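Local coordinates for cytolethal distending toxin protein B (Haemophilus ducreyi, PDB 1SR4) that probably acts as the DNase I-like nuclease of a three-protein bacterial genotoxin, damaging the DNA of host cells, at residues B[21-26]-B[47-52]; B[153-158]-B[193-198]; B[206-209]-B[213-216]. All blocks are in the same frame, centred on the assembly; numbering follows the deposited sequence.

Contact 1 (B[21-26]-B[47-52]); sequences SKWNIN and SLPSSA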
loop_
_atom_site.group_PDB
_atom_site.type_symbol
_atom_site.label_atom_id
_atom_site.label_comp_id
_atom_site.label_asym_id
_atom_site.label_seq_id
_atom_site.Cartn_x
_atom_site.Cartn_y
_atom_site.Cartn_z
ATOM N N SER B 21 -10.441 -3.965 -6.137
ATOM C CA SER B 21 -10.246 -2.761 -5.339
ATOM C C SER B 21 -8.844 -2.710 -4.723
ATOM O O SER B 21 -8.254 -1.627 -4.600
ATOM C CB SER B 21 -11.336 -2.641 -4.259
ATOM O OG SER B 21 -11.342 -3.766 -3.389
ATOM N N LYS B 22 -8.293 -3.874 -4.384
ATOM C CA LYS B 22 -6.956 -3.931 -3.786
ATOM C C LYS B 22 -5.865 -3.461 -4.753
ATOM O O LYS B 22 -4.916 -2.782 -4.352
ATOM C CB LYS B 22 -6.642 -5.350 -3.292
ATOM C CG LYS B 22 -7.705 -5.932 -2.334
ATOM C CD LYS B 22 -7.155 -7.129 -1.546
ATOM C CE LYS B 22 -8.225 -7.786 -0.680
ATOM N NZ LYS B 22 -7.579 -8.714 0.323
ATOM N N TRP B 23 -5.982 -3.830 -6.024
ATOM C CA TRP B 23 -5.006 -3.375 -7.009
ATOM C C TRP B 23 -5.140 -1.856 -7.167
ATOM O O TRP B 23 -4.142 -1.144 -7.260
ATOM C CB TRP B 23 -5.262 -3.993 -8.388
ATOM C CG TRP B 23 -4.779 -5.390 -8.572
ATOM C CD1 TRP B 23 -5.484 -6.538 -8.341
ATOM C CD2 TRP B 23 -3.503 -5.795 -9.068
ATOM N NE1 TRP B 23 -4.727 -7.632 -8.665
ATOM C CE2 TRP B 23 -3.506 -7.211 -9.118
ATOM C CE3 TRP B 23 -2.355 -5.101 -9.487
ATOM C CZ2 TRP B 23 -2.408 -7.948 -9.565
ATOM C CZ3 TRP B 23 -1.259 -5.837 -9.937
ATOM C CH2 TRP B 23 -1.294 -7.247 -9.969
ATOM N N ASN B 24 -6.372 -1.360 -7.189
ATOM C CA ASN B 24 -6.580 0.068 -7.392
ATOM C C ASN B 24 -6.385 0.964 -6.193
ATOM O O ASN B 24 -6.191 2.167 -6.351
ATOM C CB ASN B 24 -7.931 0.305 -8.044
ATOM C CG ASN B 24 -7.941 -0.165 -9.481
ATOM O OD1 ASN B 24 -7.169 0.332 -10.309
ATOM N ND2 ASN B 24 -8.779 -1.145 -9.782
ATOM N N ILE B 25 -6.420 0.384 -4.997
ATOM C CA ILE B 25 -6.168 1.165 -3.796
ATOM C C ILE B 25 -4.676 1.048 -3.450
ATOM O O ILE B 25 -3.909 2.001 -3.633
ATOM C CB ILE B 25 -7.017 0.665 -2.604
ATOM C CG1 ILE B 25 -8.499 0.933 -2.893
ATOM C CG2 ILE B 25 -6.566 1.350 -1.280
ATOM C CD1 ILE B 25 -9.447 0.325 -1.871
ATOM N N ASN B 26 -4.243 -0.133 -3.011
ATOM C CA ASN B 26 -2.853 -0.301 -2.588
ATOM C C ASN B 26 -1.756 -0.490 -3.647
ATOM O O ASN B 26 -0.721 0.190 -3.593
ATOM C CB ASN B 26 -2.776 -1.436 -1.572
ATOM C CG ASN B 26 -3.670 -1.195 -0.371
ATOM O OD1 ASN B 26 -4.593 -1.962 -0.105
ATOM N ND2 ASN B 26 -3.405 -0.118 0.359
ATOM N N SER B 47 -7.171 -12.043 -9.887
ATOM C CA SER B 47 -7.264 -11.606 -11.283
ATOM C C SER B 47 -6.484 -10.303 -11.435
ATOM O O SER B 47 -6.337 -9.546 -10.464
ATOM C CB SER B 47 -8.728 -11.326 -11.674
ATOM O OG SER B 47 -9.484 -12.518 -11.764
ATOM N N LEU B 48 -5.989 -10.022 -12.636
ATOM C CA LEU B 48 -5.259 -8.763 -12.837
ATOM C C LEU B 48 -6.265 -7.629 -12.898
ATOM O O LEU B 48 -7.467 -7.876 -12.970
ATOM C CB LEU B 48 -4.462 -8.796 -14.146
ATOM C CG LEU B 48 -3.262 -9.749 -14.197
ATOM C CD1 LEU B 48 -2.469 -9.536 -15.495
ATOM C CD2 LEU B 48 -2.360 -9.480 -12.991
ATOM N N PRO B 49 -5.794 -6.364 -12.857
ATOM C CA PRO B 49 -6.737 -5.244 -12.931
ATOM C C PRO B 49 -7.537 -5.448 -14.220
ATOM O O PRO B 49 -6.978 -5.913 -15.216
ATOM C CB PRO B 49 -5.813 -4.030 -13.019
ATOM C CG PRO B 49 -4.602 -4.477 -12.202
ATOM C CD PRO B 49 -4.405 -5.888 -12.689
ATOM N N SER B 50 -8.822 -5.107 -14.222
ATOM C CA SER B 50 -9.624 -5.315 -15.429
ATOM C C SER B 50 -9.109 -4.510 -16.622
ATOM O O SER B 50 -9.318 -4.903 -17.757
ATOM C CB SER B 50 -11.099 -4.965 -15.175
ATOM O OG SER B 50 -11.229 -3.592 -14.847
ATOM N N SER B 51 -8.419 -3.397 -16.380
ATOM C CA SER B 51 -7.921 -2.610 -17.507
ATOM C C SER B 51 -6.570 -3.085 -18.060
ATOM O O SER B 51 -6.076 -2.537 -19.055
ATOM C CB SER B 51 -7.826 -1.130 -17.130
ATOM O OG SER B 51 -6.756 -0.929 -16.243
ATOM N N ALA B 52 -5.961 -4.092 -17.433
ATOM C CA ALA B 52 -4.681 -4.608 -17.935
ATOM C C ALA B 52 -4.884 -5.271 -19.297
ATOM O O ALA B 52 -5.881 -5.962 -19.530
ATOM C CB ALA B 52 -4.069 -5.620 -16.959
#
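On helix 20-31, Trp23 lays its indole against Leu48 and Pro49 of the loop that follows strand 39-43. Pro49 gives the loop's largest share. Its CD sits over the centre of the six-membered ring in a CH-pi contact, 3.8 Å from the centroid and 14° off the ring normal, while its CG reaches back toward the ring junction, 3.6 Å from Trp23 CD2. The proline's CG-CD edge thus lies over the six-membered ring, and the two side chains run at about a right angle. Leu48 takes the outer end: one methyl, CD2, lies 3.8 Å from Trp23 CZ2, approaching obliquely. With Trp23 CG anti to its own carbonyl carbon (chi1 -79°), the indole swings out from the helix toward the loop.

In this DNase I-like fold the helix and the loop both lie against the eight-stranded sheet. Lys22 and Asn26 touch Trp10 on strand 7-11, whereas Leu48 and Pro49 both meet Ile84 on strand 81-87. The indole N-H has a partner beyond the segments: Trp23 NE1 is hydrogen-bonded to Ala45 O, and Ser47 O lies 3.1 Å from Trp23 NE1. Beyond the proline the chain bends away in a type I turn, closed by Ala52 N to Pro49 O at 3.0 Å. Ser50 N is tied back to Glu20 OE1, at the start of the helix.

Contact 2 (B[153-158]-B[193-198]); sequences NIFTTF and PAVSEN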
loop_
_atom_site.group_PDB
_atom_site.type_symbol
_atom_site.label_atom_id
_atom_site.label_comp_id
_atom_site.label_asym_id
_atom_site.label_seq_id
_atom_site.Cartn_x
_atom_site.Cartn_y
_atom_site.Cartn_z
ATOM N N ASN B 153 17.808 -24.246 -5.691
ATOM C CA ASN B 153 17.625 -24.442 -7.125
ATOM C C ASN B 153 17.835 -23.135 -7.891
ATOM O O ASN B 153 18.346 -23.141 -9.010
ATOM C CB ASN B 153 16.244 -25.026 -7.436
ATOM C CG ASN B 153 16.138 -26.499 -7.063
ATOM O OD1 ASN B 153 17.142 -27.151 -6.798
ATOM N ND2 ASN B 153 14.921 -27.030 -7.056
ATOM N N ILE B 154 17.437 -22.014 -7.299
ATOM C CA ILE B 154 17.640 -20.728 -7.957
ATOM C C ILE B 154 19.148 -20.493 -8.043
ATOM O O ILE B 154 19.666 -20.097 -9.085
ATOM C CB ILE B 154 16.961 -19.572 -7.168
ATOM C CG1 ILE B 154 15.432 -19.691 -7.301
ATOM C CG2 ILE B 154 17.458 -18.214 -7.678
ATOM C CD1 ILE B 154 14.661 -18.718 -6.434
ATOM N N PHE B 155 19.848 -20.756 -6.943
ATOM C CA PHE B 155 21.303 -20.584 -6.897
ATOM C C PHE B 155 22.009 -21.390 -7.996
ATOM O O PHE B 155 22.796 -20.846 -8.775
ATOM C CB PHE B 155 21.847 -21.024 -5.532
ATOM C CG PHE B 155 23.354 -20.983 -5.431
ATOM C CD1 PHE B 155 24.025 -19.774 -5.292
ATOM C CD2 PHE B 155 24.100 -22.158 -5.494
ATOM C CE1 PHE B 155 25.423 -19.736 -5.217
ATOM C CE2 PHE B 155 25.490 -22.131 -5.420
ATOM C CZ PHE B 155 26.153 -20.921 -5.283
ATOM N N THR B 156 21.734 -22.689 -8.055
ATOM C CA THR B 156 22.372 -23.549 -9.049
ATOM C C THR B 156 22.011 -23.125 -10.467
ATOM O O THR B 156 22.784 -23.344 -11.395
ATOM C CB THR B 156 21.973 -25.018 -8.856
ATOM O OG1 THR B 156 20.572 -25.161 -9.094
ATOM C CG2 THR B 156 22.260 -25.465 -7.439
ATOM N N THR B 157 20.834 -22.524 -10.630
ATOM C CA THR B 157 20.387 -22.052 -11.934
ATOM C C THR B 157 21.347 -21.019 -12.508
ATOM O O THR B 157 21.614 -21.003 -13.709
ATOM C CB THR B 157 18.993 -21.398 -11.844
ATOM O OG1 THR B 157 18.012 -22.398 -11.560
ATOM C CG2 THR B 157 18.642 -20.692 -13.147
ATOM N N PHE B 158 21.872 -20.160 -11.646
ATOM C CA PHE B 158 22.771 -19.103 -12.085
ATOM C C PHE B 158 24.219 -19.301 -11.693
ATOM O O PHE B 158 25.119 -18.848 -12.398
ATOM C CB PHE B 158 22.310 -17.754 -11.517
ATOM C CG PHE B 158 20.947 -17.335 -11.980
ATOM C CD1 PHE B 158 20.754 -16.855 -13.265
ATOM C CD2 PHE B 158 19.848 -17.454 -11.136
ATOM C CE1 PHE B 158 19.484 -16.500 -13.711
ATOM C CE2 PHE B 158 18.568 -17.099 -11.572
ATOM C CZ PHE B 158 18.386 -16.624 -12.859
ATOM N N PRO B 193 25.911 -25.013 2.419
ATOM C CA PRO B 193 27.010 -24.060 2.584
ATOM C C PRO B 193 27.250 -23.097 1.429
ATOM O O PRO B 193 27.366 -21.900 1.650
ATOM C CB PRO B 193 28.215 -24.965 2.855
ATOM C CG PRO B 193 27.588 -26.139 3.567
ATOM C CD PRO B 193 26.362 -26.386 2.712
ATOM N N ALA B 194 27.322 -23.598 0.203
ATOM C CA ALA B 194 27.576 -22.708 -0.925
ATOM C C ALA B 194 26.462 -21.677 -1.138
ATOM O O ALA B 194 26.720 -20.533 -1.513
ATOM C CB ALA B 194 27.794 -23.521 -2.204
ATOM N N VAL B 195 25.226 -22.081 -0.897
ATOM C CA VAL B 195 24.102 -21.174 -1.067
ATOM C C VAL B 195 24.128 -20.137 0.045
ATOM O O VAL B 195 24.049 -18.923 -0.199
ATOM C CB VAL B 195 22.766 -21.940 -1.008
ATOM C CG1 VAL B 195 21.602 -20.958 -1.070
ATOM C CG2 VAL B 195 22.689 -22.927 -2.157
ATOM N N SER B 196 24.245 -20.643 1.265
ATOM C CA SER B 196 24.280 -19.834 2.470
ATOM C C SER B 196 25.380 -18.776 2.421
ATOM O O SER B 196 25.177 -17.630 2.826
ATOM C CB SER B 196 24.491 -20.759 3.671
ATOM O OG SER B 196 24.522 -20.056 4.901
ATOM N N GLU B 197 26.544 -19.149 1.911
ATOM C CA GLU B 197 27.654 -18.208 1.851
ATOM C C GLU B 197 27.560 -17.224 0.683
ATOM O O GLU B 197 28.216 -16.189 0.676
ATOM C CB GLU B 197 28.980 -18.978 1.807
ATOM C CG GLU B 197 29.161 -19.905 3.015
ATOM C CD GLU B 197 30.548 -20.525 3.099
ATOM O OE1 GLU B 197 31.275 -20.498 2.077
ATOM O OE2 GLU B 197 30.896 -21.045 4.188
ATOM N N ASN B 198 26.729 -17.531 -0.301
ATOM C CA ASN B 198 26.600 -16.628 -1.439
ATOM C C ASN B 198 25.319 -15.805 -1.411
ATOM O O ASN B 198 24.990 -15.137 -2.386
ATOM C CB ASN B 198 26.684 -17.425 -2.737
ATOM C CG ASN B 198 28.100 -17.842 -3.066
ATOM O OD1 ASN B 198 28.953 -16.999 -3.333
ATOM N ND2 ASN B 198 28.361 -19.142 -3.045
#
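Helix 147-159 and the short helix 193-197, which flank the six-stranded sheet of the DNase I-like sandwich, meet through the ring of Phe155. Phe155 CA and Val195 CA are 6.5 Å apart, close enough that one face of the phenyl ring looks onto the main chain itself, at Val195 CA and Ala194 C. Phe155 gets there because its CG is anti to the backbone N (chi1 175°), which sends the ring straight across to the second helix.

Three side chains share the ring. Val195 slides past Phe155 in the opposite direction and lays only one of its branches, CG2, along the near part of the ring, 3.7 Å from Phe155 CD2; this methyl is the branch beside the valine's own N. Farther out, the Ala194 methyl meets the ring more loosely, CB to Phe155 CE2 being 4.2 Å. Asn198, on the same side of the ring plane, comes in obliquely by the CE1-CZ side of the ring, with CB 3.6 Å from Phe155 CE1 and ND2 3.6 Å from Phe155 CZ. Its amide runs almost parallel to the ring, the two planes only 19° apart.

Behind the phenylalanine, Ile154 and Phe158 turn to the sheet, where both touch Phe135 on strand 132-138, and Phe155 itself also reaches Trp172. Within its own helix, Asn153 O takes hydrogen bonds from Thr157 OG1 at 2.7 Å and Thr156 OG1 at 3.0 Å, besides the usual helical one from Thr157 N.

What fixes the asparagine amide beside the ring is a bond back to the residue four places earlier: Asn198 ND2 donates to Ala194 O over 2.6 Å, with an N-H...O angle of 145°.

Contact 3 (B[206-209]-B[213-216]); sequences EPTH and NILD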
loop_
_atom_site.group_PDB
_atom_site.type_symbol
_atom_site.label_atom_id
_atom_site.label_comp_id
_atom_site.label_asym_id
_atom_site.label_seq_id
_atom_site.Cartn_x
_atom_site.Cartn_y
_atom_site.Cartn_z
ATOM N N GLU B 206 10.249 -5.315 11.920
ATOM C CA GLU B 206 8.878 -5.009 12.305
ATOM C C GLU B 206 7.977 -6.049 11.634
ATOM O O GLU B 206 8.292 -6.556 10.574
ATOM C CB GLU B 206 8.450 -3.630 11.809
ATOM C CG GLU B 206 9.165 -2.449 12.439
ATOM C CD GLU B 206 8.480 -1.149 12.081
ATOM O OE1 GLU B 206 8.844 -0.528 11.060
ATOM O OE2 GLU B 206 7.547 -0.760 12.816
ATOM N N PRO B 207 6.835 -6.361 12.251
ATOM C CA PRO B 207 5.887 -7.339 11.705
ATOM C C PRO B 207 5.473 -7.002 10.257
ATOM O O PRO B 207 5.381 -5.823 9.894
ATOM C CB PRO B 207 4.704 -7.238 12.671
ATOM C CG PRO B 207 5.367 -6.886 13.988
ATOM C CD PRO B 207 6.401 -5.857 13.570
ATOM N N THR B 208 5.275 -8.022 9.422
ATOM C CA THR B 208 4.822 -7.777 8.037
ATOM C C THR B 208 3.451 -8.415 7.844
ATOM O O THR B 208 2.917 -8.433 6.735
ATOM C CB THR B 208 5.757 -8.375 6.954
ATOM O OG1 THR B 208 5.670 -9.807 6.977
ATOM C CG2 THR B 208 7.204 -7.948 7.189
ATOM N N HIS B 209 2.881 -8.927 8.933
ATOM C CA HIS B 209 1.566 -9.587 8.895
ATOM C C HIS B 209 0.862 -9.275 10.209
ATOM O O HIS B 209 1.516 -9.051 11.226
ATOM C CB HIS B 209 1.760 -11.093 8.717
ATOM C CG HIS B 209 0.484 -11.872 8.637
ATOM N ND1 HIS B 209 0.095 -12.759 9.619
ATOM C CD2 HIS B 209 -0.471 -11.930 7.678
ATOM C CE1 HIS B 209 -1.045 -13.327 9.270
ATOM N NE2 HIS B 209 -1.413 -12.841 8.096
ATOM N N ASN B 213 3.903 -11.662 13.042
ATOM C CA ASN B 213 5.071 -12.322 12.433
ATOM C C ASN B 213 5.749 -11.575 11.283
ATOM O O ASN B 213 5.138 -10.740 10.616
ATOM C CB ASN B 213 4.684 -13.718 11.931
ATOM C CG ASN B 213 4.374 -14.684 13.069
ATOM O OD1 ASN B 213 5.159 -14.817 14.000
ATOM N ND2 ASN B 213 3.241 -15.370 12.986
ATOM N N ILE B 214 7.027 -11.881 11.066
ATOM C CA ILE B 214 7.790 -11.298 9.966
ATOM C C ILE B 214 7.843 -12.434 8.927
ATOM O O ILE B 214 8.616 -13.391 9.068
ATOM C CB ILE B 214 9.222 -10.890 10.415
ATOM C CG1 ILE B 214 9.141 -9.838 11.533
ATOM C CG2 ILE B 214 9.988 -10.292 9.230
ATOM C CD1 ILE B 214 10.441 -9.625 12.293
ATOM N N LEU B 215 7.012 -12.322 7.888
ATOM C CA LEU B 215 6.900 -13.361 6.860
ATOM C C LEU B 215 7.306 -12.931 5.447
ATOM O O LEU B 215 7.558 -13.776 4.587
ATOM C CB LEU B 215 5.449 -13.846 6.806
ATOM C CG LEU B 215 4.774 -14.262 8.125
ATOM C CD1 LEU B 215 3.272 -14.455 7.892
ATOM C CD2 LEU B 215 5.427 -15.553 8.676
ATOM N N ASP B 216 7.372 -11.622 5.222
ATOM C CA ASP B 216 7.668 -11.066 3.908
ATOM C C ASP B 216 8.997 -10.340 3.876
ATOM O O ASP B 216 9.193 -9.341 4.572
ATOM C CB ASP B 216 6.544 -10.109 3.531
ATOM C CG ASP B 216 5.177 -10.769 3.614
ATOM O OD1 ASP B 216 4.832 -11.532 2.677
ATOM O OD2 ASP B 216 4.459 -10.539 4.623
#
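Glu206 meets Ile214 through its backbone: the carbonyl O lies 3.5 Å from Ile214 CG1, while its CB points away from the second segment. At Pro207 the touch again comes from the main chain, CA standing 3.6 Å from Asn213 O.

Thr208 is where the two strings of residues are tied together. Its N donates to Asn213 O at 3.0 Å, and its OG1 works in both directions, accepting from Leu215 N at 3.0 Å (N-H...O 158°) and donating to Asp216 OD2 at 2.7 Å. That carboxylate oxygen is met on its anti side, 23° out of the plane. A chi1 of 70° places OG1 between the threonine's own N and carbonyl carbon, facing the second segment, and brings CG2 to 3.6 Å from Asp216 O, a buried carbonyl with no polar partner in the model.

His209 adds a weak bond from its N to the same Asn213 O, and its CB rests 3.8 Å from Leu215 CD1; the ring's ND1 bonds to Ser211 OG, between the two segments. Asp216 OD2 also bonds to ND1 of His252, the histidine of the Ser-Asp-His motif of DNase I-like enzymes, an Asp-His pairing consistent with the active-site pair of DNase I.

Pro207 and Ile214 pack on Pro158 of the CdtC chain. Within CdtB, Thr208 touches Leu239 on strand 235-239 and Val255 on strand 255-259, both of the eight-stranded sheet, while Asp216 opens strand 216-221 of the six-stranded one.

Overall arrangement
The three contacts lie well apart and none touches another; contacts 1 and 2 are on opposite sides of the chain's centre, their centres 35 Å apart. Contact 1 is the buried one, a helix and a loop on the eight-stranded sheet. Contact 2, partly buried, pairs two helices beside the six-stranded sheet. Both turn on one aromatic ring: proline and leucine meet it in contact 1, and valine, alanine and an asparagine amide in contact 2. Contact 3, also partly buried, is polar instead: a short excursion between strands 200-202 and 216-221, closed by hydrogen bonds, where the two sheets come together. CdtC reaches contacts 1 and 3, and CdtA contact 3, whereas neither partner touches the segments of contact 2.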